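Long-range contact in fimbriae-associated protein FAP1 (Streptococcus parasanguinis, PDB 2X12), which probably mediates adhesion of the bacterium to surfaces and biofilm formation, as a serine-rich fimbrial protein of the cell wall: residues D224-D236 with H268-D282. Numbering follows the deposited sequence.
Sequences DSKLSTPTNVLID and HTITFDTAFSGRAND
Asp236 grips the start of strand 268-276 with both carboxylate oxygens. OD2 turns its syn lone pair to ND1 of His268, 2.6 Å away and nearly in the ring plane, while OD1 accepts the backbone N of Thr269 at 3.2 Å. CG lies beside its own backbone N (chi1 -53°), which brings the short acid to His268 and Thr269, while that N donates to Thr269 O at 2.9 Å. Farther along, a beta bulge between Thr231 and Leu234 shifts the register by one; the chain turns a corner there at Asn232, a residue type that tolerates its positive phi (51°). Beside it, buried Val233 lays CG2 alongside Phe272, 3.6 Å from CB, and Pro230 CB rests 3.9 Å from Phe272 CD1. The flat Phe272 ring also stacks with Trp193 of the adjoining strand. Pro230 has no N-H to donate, and none is called for across this contact at its position. Beyond it, the branched end of buried Leu227 brings CD1 3.8 Å from Phe276 CD2, at the ring's edge. Pro230, Ile270 and Phe272 pack toward strand 212-220, whereas at the polar clasp the carboxylate holds a proton on ND1 and would probably raise the pKa of His268.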
loop_
_atom_site.group_PDB
_atom_site.type_symbol
_atom_site.label_atom_id
_atom_site.label_comp_id
_atom_site.label_asym_id
_atom_site.label_seq_id
_atom_site.Cartn_x
_atom_site.Cartn_y
_atom_site.Cartn_z
ATOM N N ASP A 224 15.021 -1.594 3.549
ATOM C CA ASP A 224 15.529 -0.885 4.726
ATOM C C ASP A 224 15.876 -1.879 5.819
ATOM O O ASP A 224 15.085 -2.787 6.221
ATOM C CB ASP A 224 14.535 0.150 5.232
ATOM C CG ASP A 224 15.221 1.357 5.924
ATOM O OD1 ASP A 224 16.395 1.255 6.418
ATOM O OD2 ASP A 224 14.561 2.433 5.973
ATOM N N SER A 225 17.108 -1.727 6.248
ATOM C CA SER A 225 17.650 -2.563 7.263
ATOM C C SER A 225 17.315 -1.947 8.607
ATOM O O SER A 225 17.547 -2.553 9.624
ATOM C CB SER A 225 19.148 -2.635 7.082
ATOM O OG SER A 225 19.668 -1.320 6.969
ATOM N N LYS A 226 16.785 -0.738 8.625
ATOM C CA LYS A 226 16.420 -0.097 9.893
ATOM C C LYS A 226 14.937 -0.269 10.196
ATOM O O LYS A 226 14.460 -0.062 11.299
ATOM C CB LYS A 226 16.790 1.389 9.822
ATOM C CG LYS A 226 18.271 1.601 9.663
ATOM C CD LYS A 226 18.608 3.009 9.211
ATOM C CE LYS A 226 19.801 3.596 10.007
ATOM N NZ LYS A 226 20.993 2.685 10.130
ATOM N N LEU A 227 14.218 -0.667 9.172
ATOM C CA LEU A 227 12.799 -0.857 9.279
ATOM C C LEU A 227 12.547 -2.339 9.248
ATOM O O LEU A 227 13.021 -3.065 8.351
ATOM C CB LEU A 227 12.099 -0.171 8.119
ATOM C CG LEU A 227 10.613 0.121 8.218
ATOM C CD1 LEU A 227 10.346 1.213 9.196
ATOM C CD2 LEU A 227 10.144 0.534 6.861
ATOM N N SER A 228 11.800 -2.773 10.247
ATOM C CA SER A 228 11.589 -4.182 10.521
ATOM C C SER A 228 10.312 -4.609 9.827
ATOM O O SER A 228 9.571 -3.774 9.423
ATOM C CB SER A 228 11.492 -4.361 12.047
ATOM O OG SER A 228 10.262 -3.767 12.490
ATOM N N THR A 229 10.037 -5.892 9.689
ATOM C CA THR A 229 8.777 -6.268 9.046
ATOM C C THR A 229 7.646 -5.654 9.852
ATOM O O THR A 229 7.891 -5.199 10.985
ATOM C CB THR A 229 8.567 -7.786 8.951
ATOM O OG1 THR A 229 8.646 -8.354 10.254
ATOM C CG2 THR A 229 9.610 -8.448 8.031
ATOM N N PRO A 230 6.423 -5.604 9.273
ATOM C CA PRO A 230 5.315 -4.956 9.958
ATOM C C PRO A 230 4.603 -5.860 10.957
ATOM O O PRO A 230 4.572 -7.096 10.799
ATOM C CB PRO A 230 4.375 -4.588 8.817
ATOM C CG PRO A 230 4.581 -5.625 7.815
ATOM C CD PRO A 230 6.039 -6.022 7.911
ATOM N N THR A 231 4.013 -5.241 11.969
ATOM C CA THR A 231 3.280 -5.973 12.979
ATOM C C THR A 231 1.859 -5.446 13.059
ATOM O O THR A 231 1.540 -4.383 12.530
ATOM C CB THR A 231 3.970 -5.870 14.358
ATOM O OG1 THR A 231 3.990 -4.495 14.805
ATOM C CG2 THR A 231 5.427 -6.427 14.280
ATOM N N ASN A 232 1.002 -6.229 13.706
ATOM C CA ASN A 232 -0.359 -5.824 13.988
ATOM C C ASN A 232 -1.059 -5.310 12.724
ATOM O O ASN A 232 -1.705 -4.256 12.734
ATOM C CB ASN A 232 -0.298 -4.756 15.096
ATOM C CG ASN A 232 -1.664 -4.442 15.695
ATOM O OD1 ASN A 232 -2.561 -5.294 15.723
ATOM N ND2 ASN A 232 -1.831 -3.209 16.168
ATOM N N VAL A 233 -0.918 -6.046 11.630
ATOM C CA VAL A 233 -1.488 -5.595 10.367
ATOM C C VAL A 233 -2.970 -5.886 10.360
ATOM O O VAL A 233 -3.383 -7.060 10.466
ATOM C CB VAL A 233 -0.881 -6.317 9.185
ATOM C CG1 VAL A 233 -1.532 -5.862 7.940
ATOM C CG2 VAL A 233 0.611 -6.067 9.118
ATOM N N LEU A 234 -3.775 -4.834 10.241
ATOM C CA LEU A 234 -5.219 -4.989 10.338
ATOM C C LEU A 234 -5.898 -4.418 9.129
ATOM O O LEU A 234 -5.372 -3.556 8.497
ATOM C CB LEU A 234 -5.744 -4.282 11.588
ATOM C CG LEU A 234 -5.198 -4.703 12.971
ATOM C CD1 LEU A 234 -5.992 -3.938 14.008
ATOM C CD2 LEU A 234 -5.195 -6.236 13.243
ATOM N N ILE A 235 -7.078 -4.897 8.805
ATOM C CA ILE A 235 -7.936 -4.232 7.826
ATOM C C ILE A 235 -9.315 -4.077 8.407
ATOM O O ILE A 235 -9.875 -5.057 8.921
ATOM C CB ILE A 235 -8.075 -5.089 6.573
ATOM C CG1 ILE A 235 -6.694 -5.315 5.952
ATOM C CG2 ILE A 235 -9.020 -4.431 5.578
ATOM C CD1 ILE A 235 -6.749 -5.915 4.591
ATOM N N ASP A 236 -9.866 -2.867 8.300
ATOM C CA ASP A 236 -11.135 -2.529 8.977
ATOM C C ASP A 236 -11.120 -2.964 10.445
ATOM O O ASP A 236 -12.129 -3.425 10.962
ATOM C CB ASP A 236 -12.326 -3.159 8.237
ATOM C CG ASP A 236 -12.324 -2.800 6.745
ATOM O OD1 ASP A 236 -12.100 -1.601 6.460
ATOM O OD2 ASP A 236 -12.519 -3.688 5.870
ATOM N N HIS A 268 -11.933 0.726 2.460
ATOM C CA HIS A 268 -11.311 -0.028 3.530
ATOM C C HIS A 268 -10.247 0.782 4.189
ATOM O O HIS A 268 -9.759 1.705 3.591
ATOM C CB HIS A 268 -10.699 -1.267 2.967
ATOM C CG HIS A 268 -11.702 -2.252 2.489
ATOM N ND1 HIS A 268 -12.446 -3.022 3.356
ATOM C CD2 HIS A 268 -12.095 -2.596 1.239
ATOM C CE1 HIS A 268 -13.248 -3.811 2.656
ATOM N NE2 HIS A 268 -13.057 -3.572 1.369
ATOM N N THR A 269 -9.892 0.426 5.414
ATOM C CA THR A 269 -8.896 1.149 6.187
ATOM C C THR A 269 -7.893 0.166 6.674
ATOM O O THR A 269 -8.184 -0.625 7.556
ATOM C CB THR A 269 -9.550 1.811 7.387
ATOM O OG1 THR A 269 -10.580 2.680 6.912
ATOM C CG2 THR A 269 -8.540 2.603 8.234
ATOM N N ILE A 270 -6.714 0.212 6.082
ATOM C CA ILE A 270 -5.640 -0.729 6.377
ATOM C C ILE A 270 -4.669 -0.041 7.298
ATOM O O ILE A 270 -4.320 1.101 7.058
ATOM C CB ILE A 270 -4.876 -1.075 5.097
ATOM C CG1 ILE A 270 -5.855 -1.424 3.957
ATOM C CG2 ILE A 270 -3.864 -2.216 5.326
ATOM C CD1 ILE A 270 -5.249 -1.298 2.543
ATOM N N THR A 271 -4.245 -0.726 8.349
ATOM C CA THR A 271 -3.282 -0.183 9.305
ATOM C C THR A 271 -2.290 -1.257 9.759
ATOM O O THR A 271 -2.614 -2.462 9.837
ATOM C CB THR A 271 -3.939 0.304 10.565
ATOM O OG1 THR A 271 -4.561 -0.807 11.193
ATOM C CG2 THR A 271 -4.946 1.318 10.258
ATOM N N PHE A 272 -1.088 -0.795 10.091
ATOM C CA PHE A 272 -0.009 -1.653 10.583
ATOM C C PHE A 272 1.091 -0.793 11.195
ATOM O O PHE A 272 1.088 0.432 11.059
ATOM C CB PHE A 272 0.577 -2.506 9.451
ATOM C CG PHE A 272 1.100 -1.702 8.304
ATOM C CD1 PHE A 272 2.415 -1.309 8.252
ATOM C CD2 PHE A 272 0.265 -1.319 7.279
ATOM C CE1 PHE A 272 2.887 -0.545 7.168
ATOM C CE2 PHE A 272 0.727 -0.561 6.205
ATOM C CZ PHE A 272 2.022 -0.165 6.156
ATOM N N ASP A 273 2.021 -1.459 11.869
ATOM C CA ASP A 273 3.099 -0.830 12.598
ATOM C C ASP A 273 4.414 -1.341 12.030
ATOM O O ASP A 273 4.481 -2.447 11.535
ATOM C CB ASP A 273 2.985 -1.213 14.073
ATOM C CG ASP A 273 1.734 -0.657 14.730
ATOM O OD1 ASP A 273 1.139 0.276 14.118
ATOM O OD2 ASP A 273 1.363 -1.143 15.853
ATOM N N THR A 274 5.455 -0.538 12.101
ATOM C CA THR A 274 6.757 -0.968 11.683
ATOM C C THR A 274 7.755 -0.373 12.623
ATOM O O THR A 274 7.808 0.835 12.772
ATOM C CB THR A 274 7.065 -0.449 10.251
ATOM O OG1 THR A 274 7.197 0.969 10.235
ATOM C CG2 THR A 274 5.966 -0.798 9.297
ATOM N N ALA A 275 8.557 -1.187 13.285
ATOM C CA ALA A 275 9.582 -0.621 14.191
ATOM C C ALA A 275 10.753 -0.026 13.383
ATOM O O ALA A 275 11.200 -0.609 12.397
ATOM C CB ALA A 275 10.055 -1.675 15.234
ATOM N N PHE A 276 11.216 1.159 13.776
ATOM C CA PHE A 276 12.286 1.857 13.049
ATOM C C PHE A 276 13.472 2.116 13.975
ATOM O O PHE A 276 13.330 2.801 14.951
ATOM C CB PHE A 276 11.770 3.174 12.490
ATOM C CG PHE A 276 12.767 3.915 11.637
ATOM C CD1 PHE A 276 13.392 5.034 12.095
ATOM C CD2 PHE A 276 13.074 3.503 10.377
ATOM C CE1 PHE A 276 14.305 5.729 11.308
ATOM C CE2 PHE A 276 14.007 4.208 9.592
ATOM C CZ PHE A 276 14.605 5.305 10.064
ATOM N N SER A 277 14.646 1.587 13.656
ATOM C CA SER A 277 15.782 1.612 14.580
ATOM C C SER A 277 16.757 2.773 14.334
ATOM O O SER A 277 17.902 2.751 14.814
ATOM C CB SER A 277 16.573 0.315 14.453
ATOM O OG SER A 277 17.224 0.302 13.194
ATOM N N GLY A 278 16.328 3.771 13.579
ATOM C CA GLY A 278 17.172 4.927 13.312
ATOM C C GLY A 278 16.674 6.126 14.079
ATOM O O GLY A 278 15.612 6.058 14.702
ATOM N N ARG A 279 17.453 7.208 14.049
ATOM C CA ARG A 279 17.030 8.480 14.605
ATOM C C ARG A 279 16.231 9.245 13.557
ATOM O O ARG A 279 16.180 8.851 12.407
ATOM C CB ARG A 279 18.223 9.296 15.016
ATOM C CG ARG A 279 18.975 8.774 16.243
ATOM C CD ARG A 279 20.173 9.729 16.501
ATOM N NE ARG A 279 20.764 9.690 17.845
ATOM C CZ ARG A 279 21.754 10.501 18.243
ATOM N NH1 ARG A 279 22.251 11.407 17.399
ATOM N NH2 ARG A 279 22.269 10.420 19.480
ATOM N N ALA A 280 15.608 10.347 13.939
ATOM C CA ALA A 280 14.799 11.091 13.002
ATOM C C ALA A 280 15.513 11.359 11.669
ATOM O O ALA A 280 14.917 11.218 10.613
ATOM C CB ALA A 280 14.395 12.383 13.626
ATOM N N ASN A 281 16.778 11.746 11.722
ATOM C CA ASN A 281 17.529 12.119 10.534
ATOM C C ASN A 281 17.585 11.046 9.496
ATOM O O ASN A 281 17.648 11.331 8.323
ATOM C CB ASN A 281 18.945 12.446 10.927
ATOM C CG ASN A 281 18.999 13.514 12.010
ATOM O OD1 ASN A 281 18.425 14.590 11.837
ATOM N ND2 ASN A 281 19.639 13.203 13.151
ATOM N N ASP A 282 17.560 9.798 9.935
ATOM C CA ASP A 282 17.635 8.653 9.030
ATOM C C ASP A 282 16.338 8.404 8.332
ATOM O O ASP A 282 16.242 7.489 7.549
ATOM C CB ASP A 282 17.982 7.378 9.789
ATOM C CG ASP A 282 19.278 7.492 10.534
ATOM O OD1 ASP A 282 20.275 7.935 9.915
ATOM O OD2 ASP A 282 19.289 7.155 11.745
#